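Local coordinates for glycosyl hydrolase family 2, TIM barrel domain protein (Parabacteroides merdae ATCC 43184, PDB 6DXU) that probably hydrolyses beta-glucuronides as a gut bacterial beta-glucuronidase of glycoside hydrolase family 2, at residues Arg522-Asp527 with Ala794-Ala799; Trp645-Gly650 with Gly759-Ser764; Gly516-Ala521 with Gly561-Ser566. One frame throughout, in Å; residues are numbered along the deposited sequence.

All three contacts lie on one side of the chain's centre, where the loop after strand 512-513 meets the C-terminal domains. Interactions 1 and 3, centres about 10 Å apart, share that loop through the consecutive segments 516-521 and 522-527, and both border bicine: Arg523 bonds to it and Trp563 lies against it. Two bonds tie them, Arg522 N to Glu565 OE1 at 2.7 Å and Glu565 N to Arg523 O at 2.8 Å. Interaction 2, centred about 8 Å from interaction 1, has its Trp649 side chain about 13 Å from bicine; it is joined through the salt bridge of Glu526 OE1 with Arg648 NH2, at 2.8 Å, and through Asn796 ND2, which probably bonds Leu763 O.

Interaction 1: Arg522-Asp527 with Ala794-Ala799. With BCN (bicine), chain L.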
loop_
_atom_site.group_PDB
_atom_site.type_symbol
_atom_site.label_atom_id
_atom_site.label_comp_id
_atom_site.label_asym_id
_atom_site.label_seq_id
_atom_site.Cartn_x
_atom_site.Cartn_y
_atom_site.Cartn_z
ATOM N N ARG D 522 25.510 -2.001 50.341
ATOM C CA ARG D 522 25.655 -1.462 51.691
ATOM C C ARG D 522 24.790 -2.228 52.679
ATOM O O ARG D 522 24.794 -1.881 53.867
ATOM C CB ARG D 522 25.340 0.044 51.796
ATOM C CG ARG D 522 26.213 0.897 50.885
ATOM C CD ARG D 522 25.827 2.381 50.870
ATOM N NE ARG D 522 26.828 3.127 50.106
ATOM C CZ ARG D 522 27.976 3.574 50.626
ATOM N NH1 ARG D 522 28.265 3.375 51.909
ATOM N NH2 ARG D 522 28.845 4.220 49.861
ATOM N N ARG D 523 24.056 -3.253 52.253
ATOM C CA ARG D 523 23.343 -4.095 53.206
ATOM C C ARG D 523 24.193 -5.303 53.566
ATOM O O ARG D 523 24.702 -5.999 52.680
ATOM C CB ARG D 523 22.001 -4.558 52.655
ATOM C CG ARG D 523 21.235 -5.464 53.609
ATOM C CD ARG D 523 19.946 -5.976 52.970
ATOM N NE ARG D 523 18.900 -4.952 52.917
ATOM C CZ ARG D 523 17.801 -5.044 52.175
ATOM N NH1 ARG D 523 17.602 -6.111 51.402
ATOM N NH2 ARG D 523 16.898 -4.064 52.192
ATOM N N HIS D 524 24.346 -5.548 54.865
ATOM C CA HIS D 524 25.186 -6.629 55.343
ATOM C C HIS D 524 24.423 -7.429 56.389
ATOM O O HIS D 524 23.334 -7.044 56.833
ATOM C CB HIS D 524 26.518 -6.082 55.872
ATOM C CG HIS D 524 27.231 -5.210 54.883
ATOM N ND1 HIS D 524 28.063 -5.715 53.905
ATOM C CD2 HIS D 524 27.223 -3.865 54.714
ATOM C CE1 HIS D 524 28.542 -4.719 53.181
ATOM N NE2 HIS D 524 28.052 -3.585 53.652
ATOM N N SER D 525 24.990 -8.573 56.771
ATOM C CA SER D 525 24.299 -9.468 57.690
ATOM C C SER D 525 25.308 -10.200 58.558
ATOM O O SER D 525 26.355 -10.633 58.073
ATOM C CB SER D 525 23.434 -10.491 56.943
ATOM O OG SER D 525 22.741 -11.352 57.840
ATOM N N GLU D 526 25.001 -10.287 59.851
ATOM C CA GLU D 526 25.780 -11.133 60.748
ATOM C C GLU D 526 25.529 -12.618 60.486
ATOM O O GLU D 526 26.354 -13.449 60.887
ATOM C CB GLU D 526 25.489 -10.778 62.214
ATOM C CG GLU D 526 26.046 -9.416 62.663
ATOM C CD GLU D 526 27.567 -9.341 62.685
ATOM O OE1 GLU D 526 28.251 -10.364 62.444
ATOM O OE2 GLU D 526 28.093 -8.239 62.943
ATOM N N ASP D 527 24.376 -12.972 59.895
ATOM C CA ASP D 527 24.091 -14.350 59.468
ATOM C C ASP D 527 23.405 -14.347 58.098
ATOM O O ASP D 527 22.173 -14.256 58.007
ATOM C CB ASP D 527 23.239 -15.077 60.503
ATOM C CG ASP D 527 23.032 -16.547 60.162
ATOM O OD1 ASP D 527 23.571 -17.023 59.130
ATOM O OD2 ASP D 527 22.320 -17.226 60.933
ATOM N N ALA D 794 15.744 0.128 53.461
ATOM C CA ALA D 794 16.868 0.430 54.334
ATOM C C ALA D 794 17.947 -0.642 54.206
ATOM O O ALA D 794 17.667 -1.806 53.906
ATOM C CB ALA D 794 16.402 0.526 55.791
ATOM N N TYR D 795 19.189 -0.238 54.422
ATOM C CA TYR D 795 20.301 -1.174 54.556
ATOM C C TYR D 795 20.781 -1.105 56.001
ATOM O O TYR D 795 21.356 -0.097 56.421
ATOM C CB TYR D 795 21.421 -0.886 53.560
ATOM C CG TYR D 795 21.597 0.562 53.159
ATOM C CD1 TYR D 795 20.805 1.150 52.152
ATOM C CD2 TYR D 795 22.568 1.330 53.755
ATOM C CE1 TYR D 795 21.000 2.492 51.786
ATOM C CE2 TYR D 795 22.762 2.634 53.404
ATOM C CZ TYR D 795 21.979 3.215 52.427
ATOM O OH TYR D 795 22.181 4.529 52.078
ATOM N N ASN D 796 20.505 -2.168 56.759
ATOM C CA ASN D 796 20.809 -2.234 58.189
ATOM C C ASN D 796 20.227 -1.034 58.938
ATOM O O ASN D 796 20.877 -0.402 59.781
ATOM C CB ASN D 796 22.310 -2.376 58.410
ATOM C CG ASN D 796 22.855 -3.640 57.763
ATOM O OD1 ASN D 796 23.663 -3.581 56.844
ATOM N ND2 ASN D 796 22.385 -4.790 58.232
ATOM N N GLY D 797 18.970 -0.746 58.628
ATOM C CA GLY D 797 18.230 0.311 59.281
ATOM C C GLY D 797 18.587 1.716 58.860
ATOM O O GLY D 797 18.072 2.668 59.459
ATOM N N ARG D 798 19.445 1.890 57.857
ATOM C CA ARG D 798 19.849 3.229 57.456
ATOM C C ARG D 798 19.570 3.461 55.972
ATOM O O ARG D 798 19.412 2.521 55.187
ATOM C CB ARG D 798 21.308 3.490 57.811
ATOM C CG ARG D 798 22.279 3.356 56.715
ATOM C CD ARG D 798 23.674 3.612 57.290
ATOM N NE ARG D 798 24.713 3.123 56.387
ATOM C CZ ARG D 798 24.991 1.834 56.229
ATOM N NH1 ARG D 798 24.301 0.914 56.916
ATOM N NH2 ARG D 798 25.946 1.467 55.381
ATOM N N ALA D 799 19.448 4.735 55.608
ATOM C CA ALA D 799 19.340 5.122 54.209
ATOM C C ALA D 799 19.996 6.481 54.045
ATOM O O ALA D 799 19.842 7.358 54.900
ATOM C CB ALA D 799 17.879 5.170 53.738
HETATM N N1 BCN L . 13.258 -8.626 48.833
HETATM C C1 BCN L . 12.187 -9.203 49.624
HETATM C C2 BCN L . 11.625 -8.132 50.556
HETATM O O21 BCN L . 12.256 -7.055 50.711
HETATM O O22 BCN L . 10.540 -8.329 51.167
HETATM C C3 BCN L . 14.519 -9.202 49.287
HETATM C C4 BCN L . 14.990 -8.555 50.592
HETATM O O4 BCN L . 15.038 -7.161 50.446
HETATM C C5 BCN L . 13.063 -9.012 47.436
HETATM C C6 BCN L . 12.368 -7.893 46.661
HETATM O O6 BCN L . 12.550 -6.684 47.351
HETATM O O HOH W 1 25.353 -1.541 56.749
HETATM O O HOH W 2 18.729 -4.114 55.708
#
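The amide of Asn796 pairs with the backbone of His524 in two directions. His524 N donates a hydrogen bond to Asn796 OD1 at 2.9 Å, and Asn796 ND2 returns a nearly straight one, 169° at the hydrogen, to His524 O at 2.8 Å, arriving from above that carbonyl plane. A second polar link comes from Arg523, whose CG is anti to the backbone N (chi1 179°) and whose chain bends at chi3: NH2 hydrogen-bonds Ala794 O at 2.9 Å, the acceptor lying in the guanidinium plane and the bond nearly straight (170°), while NH1 bonds to bicine O4 at 2.9 Å. One water joins Arg522 O, Asn796 OD1 and Arg798 NH1; another takes the N-H of Asn796 and donates to Ala794 O. The apolar share falls to Tyr795, whose CD2 touches Arg522 CB at 3.6 Å, the two side chains running alongside; the same ring edge points at the flat face of the Arg798 guanidinium, while Arg798 O lies over the ring. Tyr795 to Arg798 form a type I' beta turn leading into strand 798-804, so the contact sets a hairpin tip of the C-terminal domain against a TIM barrel domain loop beside the bicine pocket.

Interaction 2: Trp645-Gly650 with Gly759-Ser764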
loop_
_atom_site.group_PDB
_atom_site.type_symbol
_atom_site.label_atom_id
_atom_site.label_comp_id
_atom_site.label_asym_id
_atom_site.label_seq_id
_atom_site.Cartn_x
_atom_site.Cartn_y
_atom_site.Cartn_z
ATOM N N TRP D 645 30.044 -1.351 55.851
ATOM C CA TRP D 645 29.317 -1.967 56.960
ATOM C C TRP D 645 29.703 -1.207 58.221
ATOM O O TRP D 645 30.670 -1.582 58.904
ATOM C CB TRP D 645 29.668 -3.446 57.078
ATOM C CG TRP D 645 28.784 -4.216 58.008
ATOM C CD1 TRP D 645 27.678 -3.762 58.640
ATOM C CD2 TRP D 645 28.938 -5.593 58.390
ATOM N NE1 TRP D 645 27.113 -4.776 59.387
ATOM C CE2 TRP D 645 27.873 -5.907 59.251
ATOM C CE3 TRP D 645 29.865 -6.593 58.067
ATOM C CZ2 TRP D 645 27.706 -7.178 59.809
ATOM C CZ3 TRP D 645 29.705 -7.852 58.628
ATOM C CH2 TRP D 645 28.628 -8.130 59.494
ATOM N N PRO D 646 28.987 -0.132 58.568
ATOM C CA PRO D 646 29.465 0.740 59.656
ATOM C C PRO D 646 29.246 0.182 61.057
ATOM O O PRO D 646 30.037 0.464 61.973
ATOM C CB PRO D 646 28.659 2.029 59.442
ATOM C CG PRO D 646 27.422 1.596 58.757
ATOM C CD PRO D 646 27.847 0.460 57.845
ATOM N N VAL D 647 28.199 -0.618 61.248
ATOM C CA VAL D 647 27.826 -1.103 62.573
ATOM C C VAL D 647 27.601 -2.612 62.522
ATOM O O VAL D 647 26.635 -3.082 61.903
ATOM C CB VAL D 647 26.581 -0.397 63.129
ATOM C CG1 VAL D 647 26.440 -0.724 64.612
ATOM C CG2 VAL D 647 26.677 1.115 62.927
ATOM N N ARG D 648 28.480 -3.365 63.180
ATOM C CA ARG D 648 28.271 -4.783 63.440
ATOM C C ARG D 648 27.518 -4.980 64.759
ATOM O O ARG D 648 27.291 -4.035 65.524
ATOM C CB ARG D 648 29.607 -5.514 63.468
ATOM C CG ARG D 648 30.286 -5.581 62.111
ATOM C CD ARG D 648 31.429 -6.607 62.125
ATOM N NE ARG D 648 30.891 -7.962 62.098
ATOM C CZ ARG D 648 31.595 -9.046 61.782
ATOM N NH1 ARG D 648 32.877 -8.937 61.467
ATOM N NH2 ARG D 648 31.000 -10.235 61.770
ATOM N N TRP D 649 27.114 -6.221 65.029
ATOM C CA TRP D 649 26.332 -6.450 66.236
ATOM C C TRP D 649 26.477 -7.888 66.722
ATOM O O TRP D 649 26.930 -8.780 65.999
ATOM C CB TRP D 649 24.849 -6.095 66.027
ATOM C CG TRP D 649 24.099 -6.987 65.083
ATOM C CD1 TRP D 649 23.427 -8.128 65.402
ATOM C CD2 TRP D 649 23.916 -6.794 63.672
ATOM N NE1 TRP D 649 22.851 -8.672 64.279
ATOM C CE2 TRP D 649 23.132 -7.872 63.202
ATOM C CE3 TRP D 649 24.340 -5.820 62.762
ATOM C CZ2 TRP D 649 22.767 -8.007 61.856
ATOM C CZ3 TRP D 649 23.968 -5.949 61.421
ATOM C CH2 TRP D 649 23.199 -7.042 60.982
ATOM N N GLY D 650 26.090 -8.093 67.974
ATOM C CA GLY D 650 26.150 -9.396 68.598
ATOM C C GLY D 650 26.348 -9.240 70.093
ATOM O O GLY D 650 26.212 -8.155 70.645
ATOM N N GLY D 759 15.084 4.117 71.242
ATOM C CA GLY D 759 16.175 4.806 70.583
ATOM C C GLY D 759 17.288 3.919 70.078
ATOM O O GLY D 759 18.342 4.440 69.688
ATOM N N ILE D 760 17.097 2.595 70.067
ATOM C CA ILE D 760 18.139 1.669 69.627
ATOM C C ILE D 760 18.070 1.512 68.112
ATOM O O ILE D 760 16.986 1.360 67.547
ATOM C CB ILE D 760 18.000 0.304 70.329
ATOM C CG1 ILE D 760 18.012 0.466 71.855
ATOM C CG2 ILE D 760 19.139 -0.631 69.907
ATOM C CD1 ILE D 760 19.249 1.145 72.360
ATOM N N ARG D 761 19.232 1.530 67.453
ATOM C CA ARG D 761 19.269 1.365 66.002
ATOM C C ARG D 761 18.783 -0.028 65.608
ATOM O O ARG D 761 19.273 -1.038 66.125
ATOM C CB ARG D 761 20.681 1.599 65.476
ATOM C CG ARG D 761 21.175 3.020 65.649
ATOM C CD ARG D 761 22.643 3.136 65.296
ATOM N NE ARG D 761 23.468 2.379 66.230
ATOM C CZ ARG D 761 24.771 2.566 66.405
ATOM N NH1 ARG D 761 25.416 3.488 65.705
ATOM N NH2 ARG D 761 25.426 1.827 67.288
ATOM N N CYS D 762 17.839 -0.079 64.664
ATOM C CA CYS D 762 17.282 -1.339 64.166
ATOM C C CYS D 762 18.168 -1.863 63.037
ATOM O O CYS D 762 17.872 -1.711 61.850
ATOM C CB CYS D 762 15.856 -1.137 63.677
ATOM S SG CYS D 762 14.711 -0.452 64.897
ATOM N N LEU D 763 19.240 -2.552 63.422
ATOM C CA LEU D 763 20.298 -2.874 62.473
ATOM C C LEU D 763 19.919 -3.946 61.453
ATOM O O LEU D 763 20.692 -4.165 60.514
ATOM C CB LEU D 763 21.551 -3.314 63.222
ATOM C CG LEU D 763 22.171 -2.208 64.073
ATOM C CD1 LEU D 763 23.340 -2.757 64.877
ATOM C CD2 LEU D 763 22.597 -1.024 63.190
ATOM N N SER D 764 18.790 -4.631 61.602
ATOM C CA SER D 764 18.384 -5.626 60.617
ATOM C C SER D 764 17.229 -5.146 59.753
ATOM O O SER D 764 16.712 -5.921 58.929
ATOM C CB SER D 764 18.023 -6.944 61.304
ATOM O OG SER D 764 16.897 -6.766 62.132
#
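Leu763 turns its CG anti to the carbonyl carbon (chi1 -65°), which carries both methyls toward Val647; its CB lies over the indole of Trp649. On the strand, Val647 has CG1 anti to its own N (chi1 -168°), bringing that methyl to 3.7 Å from Leu763 CD1. The same CG1 also lies over a face of the Arg761 guanidinium, toward its rim, 3.8 Å from NH2. Leu763 and Trp649 run in opposing directions, one beside the other: Leu763 CB sits 4.2 Å from the centroid of the six-membered ring, 28° off its normal, a CH-pi contact centred nearer the CE3 edge. Meanwhile Leu763 CD1 reaches back to Trp649 CB, so the leucine fills the angle between Val647 and Trp649. No hydrogen bond crosses between the two segments; they meet by apolar contact and by the flat side of an arginine whose charge is engaged elsewhere, NH2 in a salt bridge to Glu724 and NE bonded to Gln726. Both partners belong to strand 715-726, the parallel neighbour of strand 647-649 at the edge of its five-stranded sheet. The contact therefore sets this edge strand against the loop between strands 747-755 and 768-775 of the C-terminal domain.

Interaction 3: Gly516-Ala521 with Gly561-Ser566; sequences GGDSHA and GDWSES. With BCN (bicine), chain L.
Trp563 lies between Asp518 and bicine, one on each face of its indole. Asp518 CB rests over the six-membered ring, 3.5 Å from its centroid and 21° off the normal, a close CH-pi contact; the carboxylate lies over the CZ3-CH2 rim, its plane only 18° from that of the indole. On the opposite face bicine C3 comes to 3.4 Å from Trp563 CD1. The indole reaches this place with CG beside the backbone N (chi1 -72°), on a residue of positive phi. Next to the ring, the Trp563 carbonyl takes the N-H of His520 at 2.9 Å, and Ser519 CA-H approaches the same oxygen, so one carbonyl is met by two neighbouring groups of the 516-521 segment.

Further out, Ser519 CB packs against Glu565 CA, and one water joins Asp518 O to Ser564 O while another links Ser519 OG to Glu565 OE2. The Asp518 carboxylate is held by a salt bridge from OD1 to Lys612 and by the N-H of Gln611 at OD2, and Glu565 OE1 turns to Arg522 N. Trp563 itself sits within an Asx turn: Asp562 OD1 accepts from Ser564 N at 2.8 Å and from Ser564 OG, both on the same face of the carboxylate. Ser564 is the N-cap of helix 565-579, with a weak capping bond from Ser566 N.

With an alanine in place of Trp563 the ring is gone, and Asp518 CB and bicine C3 would probably be left facing a gap, the pocket lacking that wall.

The chemistry is mixed: carbon atoms meet the two indole faces, while the aspartate's charge is probably balanced by the salt bridge to Lys612. The result is an aromatic wall of the bicine pocket, backed by Asp518, consistent with a surface that packs on the carbon skeleton of a ligand.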
loop_
_atom_site.group_PDB
_atom_site.type_symbol
_atom_site.label_atom_id
_atom_site.label_comp_id
_atom_site.label_asym_id
_atom_site.label_seq_id
_atom_site.Cartn_x
_atom_site.Cartn_y
_atom_site.Cartn_z
ATOM N N GLY D 516 25.052 -15.946 39.731
ATOM C CA GLY D 516 25.261 -14.913 40.737
ATOM C C GLY D 516 24.109 -14.754 41.707
ATOM O O GLY D 516 23.378 -15.717 41.971
ATOM N N GLY D 517 23.934 -13.540 42.235
ATOM C CA GLY D 517 22.833 -13.243 43.140
ATOM C C GLY D 517 22.745 -11.751 43.385
ATOM O O GLY D 517 23.715 -11.017 43.194
ATOM N N ASP D 518 21.559 -11.305 43.786
ATOM C CA ASP D 518 21.344 -9.880 44.042
ATOM C C ASP D 518 21.925 -9.474 45.386
ATOM O O ASP D 518 21.797 -10.202 46.375
ATOM C CB ASP D 518 19.867 -9.525 44.064
ATOM C CG ASP D 518 19.238 -9.552 42.698
ATOM O OD1 ASP D 518 18.875 -10.660 42.264
ATOM O OD2 ASP D 518 19.103 -8.473 42.076
ATOM N N SER D 519 22.511 -8.277 45.432
ATOM C CA SER D 519 22.890 -7.677 46.707
ATOM C C SER D 519 22.555 -6.194 46.688
ATOM O O SER D 519 22.970 -5.460 45.783
ATOM C CB SER D 519 24.371 -7.916 47.033
ATOM O OG SER D 519 25.269 -7.301 46.123
ATOM N N HIS D 520 21.753 -5.786 47.661
ATOM C CA HIS D 520 21.442 -4.387 47.933
ATOM C C HIS D 520 22.686 -3.746 48.518
ATOM O O HIS D 520 23.046 -4.028 49.666
ATOM C CB HIS D 520 20.258 -4.351 48.899
ATOM C CG HIS D 520 19.620 -3.003 49.079
ATOM N ND1 HIS D 520 19.427 -2.112 48.045
ATOM C CD2 HIS D 520 19.066 -2.428 50.176
ATOM C CE1 HIS D 520 18.810 -1.036 48.501
ATOM N NE2 HIS D 520 18.591 -1.197 49.796
ATOM N N ALA D 521 23.380 -2.940 47.711
ATOM C CA ALA D 521 24.685 -2.426 48.105
ATOM C C ALA D 521 24.584 -1.693 49.433
ATOM O O ALA D 521 23.680 -0.877 49.630
ATOM C CB ALA D 521 25.252 -1.486 47.043
ATOM N N GLY D 561 16.066 -15.011 50.714
ATOM C CA GLY D 561 17.315 -14.466 51.217
ATOM C C GLY D 561 17.181 -13.013 51.633
ATOM O O GLY D 561 16.193 -12.334 51.327
ATOM N N ASP D 562 18.151 -12.527 52.411
ATOM C CA ASP D 562 18.054 -11.121 52.810
ATOM C C ASP D 562 18.545 -10.138 51.754
ATOM O O ASP D 562 18.425 -8.920 51.971
ATOM C CB ASP D 562 18.798 -10.819 54.114
ATOM C CG ASP D 562 20.297 -11.052 54.034
ATOM O OD1 ASP D 562 20.846 -11.456 52.982
ATOM O OD2 ASP D 562 20.945 -10.874 55.097
ATOM N N TRP D 563 19.169 -10.631 50.675
ATOM C CA TRP D 563 19.741 -9.778 49.620
ATOM C C TRP D 563 20.884 -8.915 50.139
ATOM O O TRP D 563 21.114 -7.784 49.672
ATOM C CB TRP D 563 18.689 -8.915 48.920
ATOM C CG TRP D 563 17.772 -9.717 48.021
ATOM C CD1 TRP D 563 17.232 -10.958 48.273
ATOM C CD2 TRP D 563 17.274 -9.318 46.739
ATOM N NE1 TRP D 563 16.439 -11.351 47.210
ATOM C CE2 TRP D 563 16.447 -10.357 46.263
ATOM C CE3 TRP D 563 17.449 -8.178 45.947
ATOM C CZ2 TRP D 563 15.803 -10.291 45.018
ATOM C CZ3 TRP D 563 16.817 -8.113 44.719
ATOM C CH2 TRP D 563 15.997 -9.161 44.267
ATOM N N SER D 564 21.572 -9.418 51.151
ATOM C CA SER D 564 22.733 -8.719 51.655
ATOM C C SER D 564 23.937 -9.014 50.778
ATOM O O SER D 564 23.995 -10.025 50.074
ATOM C CB SER D 564 23.033 -9.131 53.094
ATOM O OG SER D 564 23.485 -10.471 53.130
ATOM N N GLU D 565 24.908 -8.106 50.826
ATOM C CA GLU D 565 26.190 -8.390 50.204
ATOM C C GLU D 565 26.861 -9.599 50.842
ATOM O O GLU D 565 27.675 -10.260 50.198
ATOM C CB GLU D 565 27.104 -7.182 50.309
ATOM C CG GLU D 565 26.523 -5.927 49.732
ATOM C CD GLU D 565 27.614 -4.956 49.351
ATOM O OE1 GLU D 565 27.525 -3.754 49.689
ATOM O OE2 GLU D 565 28.577 -5.407 48.717
ATOM N N SER D 566 26.542 -9.882 52.110
ATOM C CA SER D 566 27.229 -10.944 52.839
ATOM C C SER D 566 26.963 -12.306 52.218
ATOM O O SER D 566 27.865 -13.151 52.153
ATOM C CB SER D 566 26.799 -10.919 54.309
ATOM O OG SER D 566 26.842 -9.585 54.817
HETATM N N1 BCN L . 13.258 -8.626 48.833
HETATM C C1 BCN L . 12.187 -9.203 49.624
HETATM C C2 BCN L . 11.625 -8.132 50.556
HETATM O O21 BCN L . 12.256 -7.055 50.711
HETATM O O22 BCN L . 10.540 -8.329 51.167
HETATM C C3 BCN L . 14.519 -9.202 49.287
HETATM C C4 BCN L . 14.990 -8.555 50.592
HETATM O O4 BCN L . 15.038 -7.161 50.446
HETATM C C5 BCN L . 13.063 -9.012 47.436
HETATM C C6 BCN L . 12.368 -7.893 46.661
HETATM O O6 BCN L . 12.550 -6.684 47.351
HETATM O O HOH W 3 22.243 -11.759 48.474
HETATM O O HOH W 4 28.093 -7.410 46.859
#